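Local coordinates for pfam DUF1093 family protein (Bacillus subtilis, PDB 3NPP) that is of unknown function but belongs to the DUF1093 family and forms a small, mostly beta domain whose sheet continues into a second subunit, at residues A[23-32]-A[43-52]. Sequence-based numbering, arbitrary orientation.
Sequences LSPGGTEYTL and EVTFFAGKEL. With SO4 (sulfate ion), chain I.
T28, Y30 and L32 pair with A48, F46 and V44 as the hydrogen-bonded sites of an antiparallel hairpin, six N-H...O bonds of 2.9 to 3.1 Å joining strands whose axes run at 155°. On the face bearing Y30, the CB of Y30 lies over one face of the F46 ring, 4.0 Å from its centroid. The two rings are close to parallel yet offset so strongly that little of one ring covers the other, so the contact is CH-pi rather than a stack. With CG anti to the carbonyl carbon (chi1 -63°), the Y30 ring extends over to the chain that follows strand 43-48, where Y30 OH accepts a nearly straight bond (166°) from L52 N at 2.9 Å; water 2 joins the same hydroxyl, in the ring plane, to L52 O. Water 1 similarly links T28 OG1 with E51 OE2. On the other face, the extended E29 chain lies alongside F47, its CG over the ring, 3.9 Å from the centroid, while L23 CD2 meets F47 CE2 at 3.4 Å. Farther along, T31 OG1 and T45 OG1 share a hydrogen bond of 2.8 Å. Strand 27-35 is central in its three-stranded sheet, E29 bonding through its backbone to R21; F46 and V44 pack on strands 57-63 and 66-73, and E43 and V44 continue the sheet into a parallel strand of the second subunit.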
loop_
_atom_site.group_PDB
_atom_site.type_symbol
_atom_site.label_atom_id
_atom_site.label_comp_id
_atom_site.label_asym_id
_atom_site.label_seq_id
_atom_site.Cartn_x
_atom_site.Cartn_y
_atom_site.Cartn_z
ATOM N N LEU A 23 3.521 -13.850 -18.156
ATOM C CA LEU A 23 2.748 -12.634 -18.357
ATOM C C LEU A 23 3.570 -11.710 -19.239
ATOM O O LEU A 23 4.539 -11.092 -18.770
ATOM C CB LEU A 23 2.427 -11.952 -17.017
ATOM C CG LEU A 23 1.479 -10.734 -17.201
ATOM C CD1 LEU A 23 0.034 -11.191 -17.322
ATOM C CD2 LEU A 23 1.652 -9.734 -16.100
ATOM N N SER A 24 3.161 -11.589 -20.490
ATOM C CA SER A 24 3.821 -10.711 -21.431
ATOM C C SER A 24 3.543 -9.258 -21.042
ATOM O O SER A 24 2.442 -8.961 -20.544
ATOM C CB SER A 24 3.335 -10.987 -22.854
ATOM O OG SER A 24 1.943 -10.719 -22.940
ATOM N N PRO A 25 4.551 -8.356 -21.185
ATOM C CA PRO A 25 5.946 -8.569 -21.621
ATOM C C PRO A 25 6.889 -8.939 -20.469
ATOM O O PRO A 25 6.908 -8.265 -19.473
ATOM C CB PRO A 25 6.321 -7.218 -22.246
ATOM C CG PRO A 25 5.448 -6.201 -21.590
ATOM C CD PRO A 25 4.272 -6.914 -20.954
ATOM N N GLY A 26 7.621 -10.046 -20.603
ATOM C CA GLY A 26 8.759 -10.359 -19.750
ATOM C C GLY A 26 8.493 -10.742 -18.306
ATOM O O GLY A 26 9.413 -10.714 -17.503
ATOM N N GLY A 27 7.249 -11.094 -17.967
ATOM C CA GLY A 27 6.870 -11.407 -16.580
ATOM C C GLY A 27 6.593 -12.881 -16.353
ATOM O O GLY A 27 6.218 -13.616 -17.291
ATOM N N THR A 28 6.727 -13.301 -15.109
ATOM C CA THR A 28 6.326 -14.632 -14.663
ATOM C C THR A 28 5.512 -14.448 -13.377
ATOM O O THR A 28 5.986 -13.845 -12.431
ATOM C CB THR A 28 7.545 -15.535 -14.467
ATOM O OG1 THR A 28 8.279 -15.601 -15.698
ATOM C CG2 THR A 28 7.139 -16.973 -14.047
ATOM N N GLU A 29 4.276 -14.942 -13.382
ATOM C CA GLU A 29 3.382 -14.883 -12.244
ATOM C C GLU A 29 3.495 -16.168 -11.409
ATOM O O GLU A 29 3.595 -17.240 -11.979
ATOM C CB GLU A 29 1.964 -14.771 -12.758
ATOM C CG GLU A 29 0.941 -14.478 -11.661
ATOM C CD GLU A 29 -0.439 -14.199 -12.193
ATOM O OE1 GLU A 29 -0.649 -14.308 -13.433
ATOM O OE2 GLU A 29 -1.313 -13.820 -11.351
ATOM N N TYR A 30 3.453 -16.046 -10.078
ATOM C CA TYR A 30 3.352 -17.197 -9.165
ATOM C C TYR A 30 2.229 -16.914 -8.202
ATOM O O TYR A 30 2.100 -15.784 -7.761
ATOM C CB TYR A 30 4.651 -17.395 -8.372
ATOM C CG TYR A 30 5.819 -17.720 -9.256
ATOM C CD1 TYR A 30 6.592 -16.710 -9.816
ATOM C CD2 TYR A 30 6.139 -19.043 -9.564
ATOM C CE1 TYR A 30 7.690 -17.024 -10.658
ATOM C CE2 TYR A 30 7.203 -19.345 -10.400
ATOM C CZ TYR A 30 7.970 -18.326 -10.944
ATOM O OH TYR A 30 9.009 -18.630 -11.809
ATOM N N THR A 31 1.389 -17.908 -7.932
ATOM C CA THR A 31 0.405 -17.848 -6.842
ATOM C C THR A 31 0.680 -19.029 -5.937
ATOM O O THR A 31 0.447 -20.168 -6.328
ATOM C CB THR A 31 -1.029 -17.889 -7.357
ATOM O OG1 THR A 31 -1.300 -16.703 -8.107
ATOM C CG2 THR A 31 -2.032 -17.971 -6.176
ATOM N N LEU A 32 1.196 -18.755 -4.741
ATOM C CA LEU A 32 1.736 -19.772 -3.872
ATOM C C LEU A 32 1.181 -19.599 -2.469
ATOM O O LEU A 32 0.853 -18.482 -2.071
ATOM C CB LEU A 32 3.266 -19.650 -3.840
ATOM C CG LEU A 32 4.015 -19.840 -5.171
ATOM C CD1 LEU A 32 5.456 -19.445 -5.035
ATOM C CD2 LEU A 32 3.890 -21.280 -5.646
ATOM N N GLU A 43 -1.948 -16.704 1.118
ATOM C CA GLU A 43 -1.810 -16.933 -0.321
ATOM C C GLU A 43 -1.276 -15.659 -0.904
ATOM O O GLU A 43 -1.798 -14.598 -0.623
ATOM C CB GLU A 43 -3.158 -17.293 -0.939
ATOM C CG GLU A 43 -3.079 -17.733 -2.454
ATOM C CD GLU A 43 -4.428 -17.594 -3.171
ATOM O OE1 GLU A 43 -5.264 -18.507 -3.022
ATOM O OE2 GLU A 43 -4.652 -16.549 -3.862
ATOM N N VAL A 44 -0.232 -15.759 -1.720
ATOM C CA VAL A 44 0.372 -14.586 -2.322
ATOM C C VAL A 44 0.490 -14.786 -3.844
ATOM O O VAL A 44 0.921 -15.835 -4.296
ATOM C CB VAL A 44 1.734 -14.257 -1.644
ATOM C CG1 VAL A 44 2.724 -15.430 -1.720
ATOM C CG2 VAL A 44 2.318 -12.975 -2.214
ATOM N N THR A 45 0.045 -13.789 -4.597
ATOM C CA THR A 45 0.254 -13.666 -6.019
ATOM C C THR A 45 1.267 -12.555 -6.243
ATOM O O THR A 45 1.078 -11.465 -5.754
ATOM C CB THR A 45 -1.043 -13.313 -6.710
ATOM O OG1 THR A 45 -1.914 -14.429 -6.613
ATOM C CG2 THR A 45 -0.840 -12.955 -8.186
ATOM N N PHE A 46 2.335 -12.847 -6.972
ATOM C CA PHE A 46 3.360 -11.896 -7.250
ATOM C C PHE A 46 3.995 -12.196 -8.603
ATOM O O PHE A 46 3.793 -13.293 -9.174
ATOM C CB PHE A 46 4.396 -11.909 -6.143
ATOM C CG PHE A 46 5.153 -13.222 -6.018
ATOM C CD1 PHE A 46 4.622 -14.280 -5.300
ATOM C CD2 PHE A 46 6.394 -13.383 -6.623
ATOM C CE1 PHE A 46 5.313 -15.449 -5.182
ATOM C CE2 PHE A 46 7.085 -14.567 -6.525
ATOM C CZ PHE A 46 6.568 -15.590 -5.810
ATOM N N PHE A 47 4.759 -11.233 -9.110
ATOM C CA PHE A 47 5.371 -11.334 -10.445
ATOM C C PHE A 47 6.869 -11.100 -10.342
ATOM O O PHE A 47 7.299 -10.264 -9.560
ATOM C CB PHE A 47 4.764 -10.319 -11.407
ATOM C CG PHE A 47 3.319 -10.541 -11.679
ATOM C CD1 PHE A 47 2.356 -10.112 -10.771
ATOM C CD2 PHE A 47 2.903 -11.155 -12.849
ATOM C CE1 PHE A 47 1.004 -10.317 -11.009
ATOM C CE2 PHE A 47 1.558 -11.354 -13.100
ATOM C CZ PHE A 47 0.605 -10.929 -12.174
ATOM N N ALA A 48 7.657 -11.839 -11.119
ATOM C CA ALA A 48 9.087 -11.576 -11.248
ATOM C C ALA A 48 9.392 -11.305 -12.708
ATOM O O ALA A 48 8.701 -11.800 -13.594
ATOM C CB ALA A 48 9.907 -12.774 -10.717
ATOM N N GLY A 49 10.442 -10.527 -12.962
ATOM C CA GLY A 49 10.912 -10.232 -14.318
ATOM C C GLY A 49 11.725 -11.329 -14.977
ATOM O O GLY A 49 12.264 -11.108 -16.069
ATOM N N LYS A 50 11.869 -12.492 -14.291
ATOM C CA LYS A 50 12.429 -13.701 -14.869
ATOM C C LYS A 50 11.758 -14.921 -14.228
ATOM O O LYS A 50 11.090 -14.798 -13.171
ATOM C CB LYS A 50 13.953 -13.746 -14.624
ATOM C CG LYS A 50 14.378 -13.813 -13.121
ATOM C CD LYS A 50 15.849 -13.420 -12.949
ATOM C CE LYS A 50 16.419 -13.834 -11.584
ATOM N NZ LYS A 50 17.541 -12.895 -11.119
ATOM N N GLU A 51 11.926 -16.086 -14.866
ATOM C CA GLU A 51 11.488 -17.351 -14.278
ATOM C C GLU A 51 12.424 -17.729 -13.157
ATOM O O GLU A 51 13.619 -17.727 -13.338
ATOM C CB GLU A 51 11.448 -18.470 -15.308
ATOM C CG GLU A 51 10.350 -18.273 -16.298
ATOM C CD GLU A 51 10.360 -19.293 -17.431
ATOM O OE1 GLU A 51 10.989 -20.368 -17.265
ATOM O OE2 GLU A 51 9.719 -18.996 -18.475
ATOM N N LEU A 52 11.856 -18.037 -12.002
ATOM C CA LEU A 52 12.606 -18.308 -10.802
ATOM C C LEU A 52 12.956 -19.800 -10.739
ATOM O O LEU A 52 12.259 -20.646 -11.309
ATOM C CB LEU A 52 11.800 -17.891 -9.582
ATOM C CG LEU A 52 11.368 -16.421 -9.514
ATOM C CD1 LEU A 52 10.432 -16.211 -8.342
ATOM C CD2 LEU A 52 12.592 -15.458 -9.436
HETATM S S SO4 I . 7.283 -11.485 -23.977
HETATM O O1 SO4 I . 6.322 -12.051 -23.072
HETATM O O2 SO4 I . 7.698 -12.483 -24.930
HETATM O O3 SO4 I . 6.688 -10.348 -24.667
HETATM O O4 SO4 I . 8.456 -11.113 -23.193
HETATM O O HOH W 1 7.553 -16.748 -17.884
HETATM O O HOH W 2 9.574 -21.181 -12.121
#